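Local coordinates for molybdopterin biosynthesis moeA protein (Pyrococcus horikoshii, PDB 1WU2) that probably takes part in molybdenum cofactor biosynthesis, acting on molybdopterin at the stage of metal insertion as other MoeA proteins do, at residues A[30-44]-A[166-180]. Residues are numbered along the deposited sequence; the frame is centred on the assembly and turned at random.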
ATOM      1  N   VAL A  30     -20.361   5.020   4.264  1.00 35.09           N
ATOM      2  CA  VAL A  30     -20.126   3.643   3.829  1.00 34.88           C
ATOM      3  C   VAL A  30     -19.994   2.734   5.047  1.00 34.85           C
ATOM      4  O   VAL A  30     -19.489   3.164   6.081  1.00 34.54           O
ATOM      5  CB  VAL A  30     -18.867   3.521   2.934  1.00 34.82           C
ATOM      6  CG1 VAL A  30     -19.004   4.407   1.700  1.00 34.63           C
ATOM      7  CG2 VAL A  30     -17.583   3.861   3.707  1.00 34.91           C
ATOM      8  N   PRO A  31     -20.441   1.482   4.931  1.00 34.88           N
ATOM      9  CA  PRO A  31     -20.371   0.541   6.055  1.00 34.93           C
ATOM     10  C   PRO A  31     -18.934   0.140   6.377  1.00 34.94           C
ATOM     11  O   PRO A  31     -18.076   0.213   5.501  1.00 34.97           O
ATOM     12  CB  PRO A  31     -21.177  -0.663   5.561  1.00 34.88           C
ATOM     13  CG  PRO A  31     -21.103  -0.589   4.087  1.00 35.05           C
ATOM     14  CD  PRO A  31     -21.041   0.863   3.736  1.00 34.83           C
ATOM     15  N   LEU A  32     -18.695  -0.263   7.623  1.00 34.98           N
ATOM     16  CA  LEU A  32     -17.368  -0.675   8.090  1.00 35.15           C
ATOM     17  C   LEU A  32     -16.723  -1.746   7.208  1.00 35.23           C
ATOM     18  O   LEU A  32     -15.517  -1.712   6.971  1.00 35.15           O
ATOM     19  CB  LEU A  32     -17.449  -1.182   9.538  1.00 35.06           C
ATOM     20  CG  LEU A  32     -17.181  -0.178  10.666  1.00 35.36           C
ATOM     21  CD1 LEU A  32     -17.853   1.167  10.435  1.00 35.44           C
ATOM     22  CD2 LEU A  32     -17.612  -0.763  12.006  1.00 35.31           C
ATOM     23  N   ARG A  33     -17.533  -2.682   6.724  1.00 35.47           N
ATOM     24  CA  ARG A  33     -17.051  -3.787   5.893  1.00 35.76           C
ATOM     25  C   ARG A  33     -16.425  -3.325   4.569  1.00 35.29           C
ATOM     26  O   ARG A  33     -15.575  -4.017   4.013  1.00 35.34           O
ATOM     27  CB  ARG A  33     -18.200  -4.765   5.612  1.00 36.18           C
ATOM     28  CG  ARG A  33     -17.758  -6.158   5.180  1.00 37.96           C
ATOM     29  CD  ARG A  33     -17.177  -7.005   6.299  1.00 40.24           C
ATOM     30  NE  ARG A  33     -17.282  -8.436   6.008  1.00 42.47           N
ATOM     31  CZ  ARG A  33     -16.496  -9.108   5.165  1.00 44.35           C
ATOM     32  NH1 ARG A  33     -15.518  -8.498   4.499  1.00 44.63           N
ATOM     33  NH2 ARG A  33     -16.690 -10.411   4.984  1.00 45.15           N
ATOM     34  N   GLU A  34     -16.855  -2.169   4.068  1.00 34.71           N
ATOM     35  CA  GLU A  34     -16.350  -1.608   2.814  1.00 34.31           C
ATOM     36  C   GLU A  34     -15.553  -0.303   3.015  1.00 33.54           C
ATOM     37  O   GLU A  34     -15.387   0.477   2.078  1.00 33.51           O
ATOM     38  CB  GLU A  34     -17.529  -1.355   1.861  1.00 34.42           C
ATOM     39  CG  GLU A  34     -18.513  -2.515   1.766  1.00 35.36           C
ATOM     40  CD  GLU A  34     -19.569  -2.314   0.690  1.00 36.89           C
ATOM     41  OE1 GLU A  34     -20.321  -1.313   0.770  1.00 37.21           O
ATOM     42  OE2 GLU A  34     -19.652  -3.164  -0.232  1.00 37.41           O
ATOM     43  N   ALA A  35     -15.043  -0.087   4.225  1.00 32.67           N
ATOM     44  CA  ALA A  35     -14.415   1.187   4.597  1.00 32.04           C
ATOM     45  C   ALA A  35     -12.903   1.245   4.357  1.00 31.35           C
ATOM     46  O   ALA A  35     -12.344   2.332   4.279  1.00 31.07           O
ATOM     47  CB  ALA A  35     -14.718   1.517   6.059  1.00 31.99           C
ATOM     48  N   VAL A  36     -12.245   0.093   4.253  1.00 30.76           N
ATOM     49  CA  VAL A  36     -10.787   0.054   4.095  1.00 30.37           C
ATOM     50  C   VAL A  36     -10.360   0.658   2.749  1.00 30.08           C
ATOM     51  O   VAL A  36     -10.903   0.303   1.705  1.00 29.93           O
ATOM     52  CB  VAL A  36     -10.236  -1.388   4.212  1.00 30.30           C
ATOM     53  CG1 VAL A  36      -8.743  -1.434   3.881  1.00 30.16           C
ATOM     54  CG2 VAL A  36     -10.484  -1.951   5.613  1.00 30.22           C
ATOM     55  N   GLY A  37      -9.390   1.571   2.791  1.00 29.71           N
ATOM     56  CA  GLY A  37      -8.890   2.242   1.599  1.00 29.45           C
ATOM     57  C   GLY A  37      -9.576   3.568   1.314  1.00 29.31           C
ATOM     58  O   GLY A  37      -9.139   4.327   0.449  1.00 29.24           O
ATOM     59  N   ARG A  38     -10.651   3.852   2.044  1.00 29.11           N
ATOM     60  CA  ARG A  38     -11.407   5.088   1.872  1.00 29.10           C
ATOM     61  C   ARG A  38     -10.817   6.226   2.695  1.00 28.94           C
ATOM     62  O   ARG A  38     -10.078   6.002   3.650  1.00 28.74           O
ATOM     63  CB  ARG A  38     -12.868   4.868   2.252  1.00 29.07           C
ATOM     64  CG  ARG A  38     -13.619   4.021   1.248  1.00 29.58           C
ATOM     65  CD  ARG A  38     -14.018   4.787  -0.003  1.00 30.36           C
ATOM     66  NE  ARG A  38     -15.271   4.282  -0.556  1.00 31.42           N
ATOM     67  CZ  ARG A  38     -16.226   5.024  -1.102  1.00 31.47           C
ATOM     68  NH1 ARG A  38     -16.109   6.344  -1.192  1.00 31.42           N
ATOM     69  NH2 ARG A  38     -17.316   4.429  -1.568  1.00 32.87           N
ATOM     70  N   VAL A  39     -11.169   7.449   2.317  1.00 28.93           N
ATOM     71  CA  VAL A  39     -10.612   8.651   2.925  1.00 28.88           C
ATOM     72  C   VAL A  39     -11.664   9.357   3.765  1.00 28.88           C
ATOM     73  O   VAL A  39     -12.703   9.751   3.250  1.00 28.76           O
ATOM     74  CB  VAL A  39     -10.100   9.624   1.851  1.00 28.77           C
ATOM     75  CG1 VAL A  39      -9.387  10.820   2.496  1.00 28.85           C
ATOM     76  CG2 VAL A  39      -9.182   8.898   0.878  1.00 28.81           C
ATOM     77  N   LEU A  40     -11.377   9.526   5.053  1.00 29.04           N
ATOM     78  CA  LEU A  40     -12.290  10.193   5.978  1.00 29.25           C
ATOM     79  C   LEU A  40     -12.593  11.629   5.559  1.00 29.29           C
ATOM     80  O   LEU A  40     -11.681  12.409   5.286  1.00 29.11           O
ATOM     81  CB  LEU A  40     -11.706  10.203   7.393  1.00 29.39           C
ATOM     82  CG  LEU A  40     -11.890   8.941   8.233  1.00 29.75           C
ATOM     83  CD1 LEU A  40     -11.251   9.156   9.596  1.00 29.92           C
ATOM     84  CD2 LEU A  40     -13.367   8.592   8.384  1.00 30.14           C
ATOM     85  N   ALA A  41     -13.882  11.964   5.528  1.00 29.38           N
ATOM     86  CA  ALA A  41     -14.342  13.303   5.161  1.00 29.54           C
ATOM     87  C   ALA A  41     -14.102  14.322   6.270  1.00 29.66           C
ATOM     88  O   ALA A  41     -13.982  15.517   5.998  1.00 29.72           O
ATOM     89  CB  ALA A  41     -15.818  13.269   4.812  1.00 29.54           C
ATOM     90  N   GLU A  42     -14.050  13.848   7.512  1.00 29.78           N
ATOM     91  CA  GLU A  42     -13.908  14.725   8.673  1.00 29.91           C
ATOM     92  C   GLU A  42     -13.215  14.031   9.847  1.00 29.44           C
ATOM     93  O   GLU A  42     -13.006  12.818   9.832  1.00 29.47           O
ATOM     94  CB  GLU A  42     -15.291  15.223   9.120  1.00 30.16           C
ATOM     95  CG  GLU A  42     -16.264  14.109   9.499  1.00 31.34           C
ATOM     96  CD  GLU A  42     -17.658  14.619   9.837  1.00 33.23           C
ATOM     97  OE1 GLU A  42     -17.766  15.646  10.551  1.00 34.45           O
ATOM     98  OE2 GLU A  42     -18.647  13.988   9.397  1.00 33.54           O
ATOM     99  N   ASP A  43     -12.862  14.818  10.859  1.00 28.98           N
ATOM    100  CA  ASP A  43     -12.401  14.284  12.137  1.00 28.71           C
ATOM    101  C   ASP A  43     -13.494  13.406  12.753  1.00 28.68           C
ATOM    102  O   ASP A  43     -14.682  13.719  12.656  1.00 28.85           O
ATOM    103  CB  ASP A  43     -12.073  15.422  13.116  1.00 28.53           C
ATOM    104  CG  ASP A  43     -10.787  16.170  12.767  1.00 28.17           C
ATOM    105  OD1 ASP A  43      -9.952  15.669  11.982  1.00 26.30           O
ATOM    106  OD2 ASP A  43     -10.524  17.282  13.257  1.00 28.00           O
ATOM    107  N   ILE A  44     -13.079  12.308  13.380  1.00 28.59           N
ATOM    108  CA  ILE A  44     -13.970  11.423  14.120  1.00 28.28           C
ATOM    109  C   ILE A  44     -13.719  11.677  15.600  1.00 28.30           C
ATOM    110  O   ILE A  44     -12.612  11.467  16.089  1.00 28.15           O
ATOM    111  CB  ILE A  44     -13.682   9.944  13.767  1.00 28.21           C
ATOM    112  CG1 ILE A  44     -13.855   9.695  12.264  1.00 27.87           C
ATOM    113  CG2 ILE A  44     -14.583   9.009  14.566  1.00 28.20           C
ATOM    114  CD1 ILE A  44     -15.255   9.939  11.737  1.00 27.74           C
ATOM    115  N   VAL A 166     -10.744   0.874  11.317  1.00 26.86           N
ATOM    116  CA  VAL A 166     -12.135   0.440  11.179  1.00 26.92           C
ATOM    117  C   VAL A 166     -12.621  -0.196  12.487  1.00 27.04           C
ATOM    118  O   VAL A 166     -13.802  -0.119  12.823  1.00 27.07           O
ATOM    119  CB  VAL A 166     -12.306  -0.538   9.982  1.00 26.87           C
ATOM    120  CG1 VAL A 166     -13.736  -1.040   9.868  1.00 26.87           C
ATOM    121  CG2 VAL A 166     -11.910   0.147   8.678  1.00 26.57           C
ATOM    122  N   ALA A 167     -11.692  -0.796  13.223  1.00 27.17           N
ATOM    123  CA  ALA A 167     -11.976  -1.404  14.515  1.00 27.19           C
ATOM    124  C   ALA A 167     -12.254  -0.337  15.569  1.00 27.32           C
ATOM    125  O   ALA A 167     -13.118  -0.519  16.425  1.00 27.07           O
ATOM    126  CB  ALA A 167     -10.807  -2.273  14.945  1.00 27.22           C
HETATM  127  N   MSE A 168     -11.512   0.767  15.503  1.00 27.59           N
HETATM  128  CA  MSE A 168     -11.713   1.903  16.401  1.00 27.89           C
HETATM  129  C   MSE A 168     -13.066   2.535  16.134  1.00 27.84           C
HETATM  130  O   MSE A 168     -13.700   3.046  17.053  1.00 27.80           O
HETATM  131  CB  MSE A 168     -10.612   2.953  16.218  1.00 28.15           C
HETATM  132  CG  MSE A 168     -10.795   4.226  17.049  1.00 29.08           C
HETATM  133 SE   MSE A 168     -10.782   3.887  18.966  1.00 33.12          SE
HETATM  134  CE  MSE A 168      -8.833   3.994  19.256  1.00 31.91           C
ATOM    135  N   LEU A 169     -13.492   2.500  14.873  1.00 27.71           N
ATOM    136  CA  LEU A 169     -14.792   3.020  14.475  1.00 27.62           C
ATOM    137  C   LEU A 169     -15.909   2.186  15.096  1.00 27.66           C
ATOM    138  O   LEU A 169     -16.906   2.732  15.555  1.00 27.48           O
ATOM    139  CB  LEU A 169     -14.923   3.046  12.949  1.00 27.66           C
ATOM    140  CG  LEU A 169     -14.141   4.147  12.225  1.00 27.53           C
ATOM    141  CD1 LEU A 169     -14.176   3.939  10.718  1.00 27.86           C
ATOM    142  CD2 LEU A 169     -14.685   5.520  12.573  1.00 27.56           C
ATOM    143  N   LYS A 170     -15.728   0.866  15.129  1.00 27.66           N
ATOM    144  CA  LYS A 170     -16.697  -0.016  15.771  1.00 27.78           C
ATOM    145  C   LYS A 170     -16.696   0.165  17.288  1.00 27.76           C
ATOM    146  O   LYS A 170     -17.733   0.011  17.930  1.00 27.80           O
ATOM    147  CB  LYS A 170     -16.431  -1.483  15.433  1.00 27.83           C
ATOM    148  CG  LYS A 170     -17.652  -2.369  15.682  1.00 28.55           C
ATOM    149  CD  LYS A 170     -17.365  -3.827  15.405  1.00 29.39           C
ATOM    150  CE  LYS A 170     -18.520  -4.706  15.865  1.00 29.91           C
ATOM    151  NZ  LYS A 170     -18.472  -6.059  15.236  1.00 30.03           N
ATOM    152  N   ALA A 171     -15.535   0.497  17.851  1.00 27.64           N
ATOM    153  CA  ALA A 171     -15.411   0.762  19.281  1.00 27.74           C
ATOM    154  C   ALA A 171     -16.188   2.014  19.681  1.00 27.72           C
ATOM    155  O   ALA A 171     -16.668   2.111  20.811  1.00 27.66           O
ATOM    156  CB  ALA A 171     -13.936   0.898  19.680  1.00 27.67           C
ATOM    157  N   LEU A 172     -16.314   2.957  18.747  1.00 28.00           N
ATOM    158  CA  LEU A 172     -17.055   4.200  18.964  1.00 28.34           C
ATOM    159  C   LEU A 172     -18.547   4.084  18.598  1.00 28.71           C
ATOM    160  O   LEU A 172     -19.301   5.038  18.769  1.00 28.61           O
ATOM    161  CB  LEU A 172     -16.436   5.340  18.147  1.00 28.33           C
ATOM    162  CG  LEU A 172     -14.945   5.696  18.277  1.00 28.37           C
ATOM    163  CD1 LEU A 172     -14.735   7.172  17.946  1.00 28.19           C
ATOM    164  CD2 LEU A 172     -14.357   5.364  19.645  1.00 28.25           C
ATOM    165  N   GLY A 173     -18.962   2.930  18.080  1.00 29.29           N
ATOM    166  CA  GLY A 173     -20.351   2.695  17.717  1.00 29.78           C
ATOM    167  C   GLY A 173     -20.782   3.306  16.391  1.00 30.21           C
ATOM    168  O   GLY A 173     -21.958   3.611  16.207  1.00 30.50           O
ATOM    169  N   ILE A 174     -19.838   3.483  15.468  1.00 30.67           N
ATOM    170  CA  ILE A 174     -20.136   4.035  14.145  1.00 31.15           C
ATOM    171  C   ILE A 174     -20.346   2.887  13.161  1.00 31.40           C
ATOM    172  O   ILE A 174     -19.414   2.146  12.866  1.00 31.61           O
ATOM    173  CB  ILE A 174     -18.991   4.963  13.664  1.00 31.16           C
ATOM    174  CG1 ILE A 174     -18.787   6.121  14.645  1.00 31.21           C
ATOM    175  CG2 ILE A 174     -19.293   5.526  12.274  1.00 31.40           C
ATOM    176  CD1 ILE A 174     -17.391   6.700  14.618  1.00 31.55           C
ATOM    177  N   LYS A 175     -21.574   2.741  12.668  1.00 31.78           N
ATOM    178  CA  LYS A 175     -21.920   1.682  11.720  1.00 32.05           C
ATOM    179  C   LYS A 175     -21.512   2.053  10.297  1.00 32.02           C
ATOM    180  O   LYS A 175     -20.995   1.217   9.551  1.00 31.98           O
ATOM    181  CB  LYS A 175     -23.424   1.400  11.761  1.00 32.28           C
ATOM    182  CG  LYS A 175     -23.917   0.811  13.077  1.00 33.20           C
ATOM    183  CD  LYS A 175     -25.422   0.582  13.045  1.00 34.70           C
ATOM    184  CE  LYS A 175     -25.866  -0.475  14.050  1.00 35.61           C
ATOM    185  NZ  LYS A 175     -27.209  -1.031  13.707  1.00 36.61           N
ATOM    186  N   LYS A 176     -21.773   3.303   9.922  1.00 31.96           N
ATOM    187  CA  LYS A 176     -21.424   3.817   8.602  1.00 31.94           C
ATOM    188  C   LYS A 176     -20.639   5.125   8.744  1.00 31.53           C
ATOM    189  O   LYS A 176     -21.175   6.135   9.210  1.00 31.48           O
ATOM    190  CB  LYS A 176     -22.684   4.031   7.764  1.00 32.08           C
ATOM    191  CG  LYS A 176     -23.486   2.758   7.511  1.00 33.07           C
ATOM    192  CD  LYS A 176     -24.771   3.040   6.729  1.00 34.12           C
ATOM    193  CE  LYS A 176     -24.500   3.255   5.243  1.00 34.91           C
ATOM    194  NZ  LYS A 176     -24.866   2.068   4.422  1.00 35.75           N
ATOM    195  N   VAL A 177     -19.367   5.080   8.351  1.00 31.10           N
ATOM    196  CA  VAL A 177     -18.435   6.194   8.531  1.00 30.63           C
ATOM    197  C   VAL A 177     -18.427   7.147   7.323  1.00 30.45           C
ATOM    198  O   VAL A 177     -18.386   6.698   6.177  1.00 30.28           O
ATOM    199  CB  VAL A 177     -16.999   5.668   8.817  1.00 30.55           C
ATOM    200  CG1 VAL A 177     -16.372   4.997   7.588  1.00 30.39           C
ATOM    201  CG2 VAL A 177     -16.104   6.780   9.340  1.00 30.73           C
ATOM    202  N   PRO A 178     -18.477   8.457   7.572  1.00 30.17           N
ATOM    203  CA  PRO A 178     -18.427   9.436   6.480  1.00 29.98           C
ATOM    204  C   PRO A 178     -17.057   9.505   5.797  1.00 29.73           C
ATOM    205  O   PRO A 178     -16.050   9.743   6.459  1.00 29.77           O
ATOM    206  CB  PRO A 178     -18.756  10.764   7.175  1.00 30.04           C
ATOM    207  CG  PRO A 178     -18.419  10.555   8.607  1.00 30.23           C
ATOM    208  CD  PRO A 178     -18.614   9.106   8.890  1.00 30.07           C
ATOM    209  N   VAL A 179     -17.044   9.286   4.485  1.00 29.39           N
ATOM    210  CA  VAL A 179     -15.835   9.372   3.670  1.00 29.12           C
ATOM    211  C   VAL A 179     -16.100  10.207   2.417  1.00 28.97           C
ATOM    212  O   VAL A 179     -17.248  10.402   2.022  1.00 29.10           O
ATOM    213  CB  VAL A 179     -15.324   7.969   3.254  1.00 29.11           C
ATOM    214  CG1 VAL A 179     -14.871   7.182   4.471  1.00 28.54           C
ATOM    215  CG2 VAL A 179     -16.388   7.191   2.472  1.00 29.14           C
ATOM    216  N   LYS A 180     -15.037  10.699   1.793  1.00 28.63           N
ATOM    217  CA  LYS A 180     -15.165  11.460   0.556  1.00 28.42           C
ATOM    218  C   LYS A 180     -15.666  10.560  -0.573  1.00 28.20           C
ATOM    219  O   LYS A 180     -15.310   9.381  -0.651  1.00 27.73           O
ATOM    220  CB  LYS A 180     -13.821  12.075   0.150  1.00 28.36           C
ATOM    221  CG  LYS A 180     -13.261  13.089   1.135  1.00 28.40           C
ATOM    222  CD  LYS A 180     -13.902  14.453   0.977  1.00 28.22           C
ATOM    223  CE  LYS A 180     -13.052  15.539   1.611  1.00 28.07           C
ATOM    224  NZ  LYS A 180     -13.688  16.878   1.501  1.00 27.84           N
TER
HETATM  225  O   HOH W   1     -13.117   7.873  -0.132  1.00 26.27           O
HETATM  226  O   HOH W   2     -15.137  16.604   3.791  1.00 35.22           O
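Val30 and Val177 satisfy each other's backbones in both directions: Val30 N gives a nearly straight bond to Val177 O (3.2 Å), and Val177 N returns a more bent one to Val30 O (3.0 Å). Val30 O also takes the CA-H of Lys176. Two residues on, Leu32 N reaches Lys175 O only weakly, at 3.3 Å. The other edge of strand 176-180 is held by residues 39-41, beyond the turn from Ala35 to Arg38: Val39 O accepts from Lys180 N at 2.9 Å, and Ala41 N donates to Pro178 O in a nearly straight bond. Strand 176-180 is therefore gripped on both edges, in the part of the MoeA N-terminal region where the two-stranded antiparallel sheet of 27-31 and 176-180 packs against helix 163-171. Water 1 links Val39 N to Lys180 O, which also lies at the edge of the Arg38 guanidinium, while Arg38 NH1 has its salt bridge with Glu28. Water 2 joins Ala41 O to Lys180 NZ, an ammonium also held by Glu23 and the carbonyl of Ile24. Among the apolar groups, Leu32 CG lies 3.6 Å from Val166 CG1, and its CD2 lies against Lys170 CB, the two side chains crossing at about a right angle; the ammonium of Lys170 goes on to Glu196 of the second subunit. With an alanine in place of Leu32, a gap would probably open toward the end of helix 163-171, leaving Lys170 CB and the Ile174 carbonyl without their apolar neighbour. Ile44 CG2, anti to the backbone N, fits among Leu169, Leu172 and Ile174, 3.6 Å from Ile174 CD1. Leu40 CD2 presses tightly on Val177 CG2, at 3.4 Å.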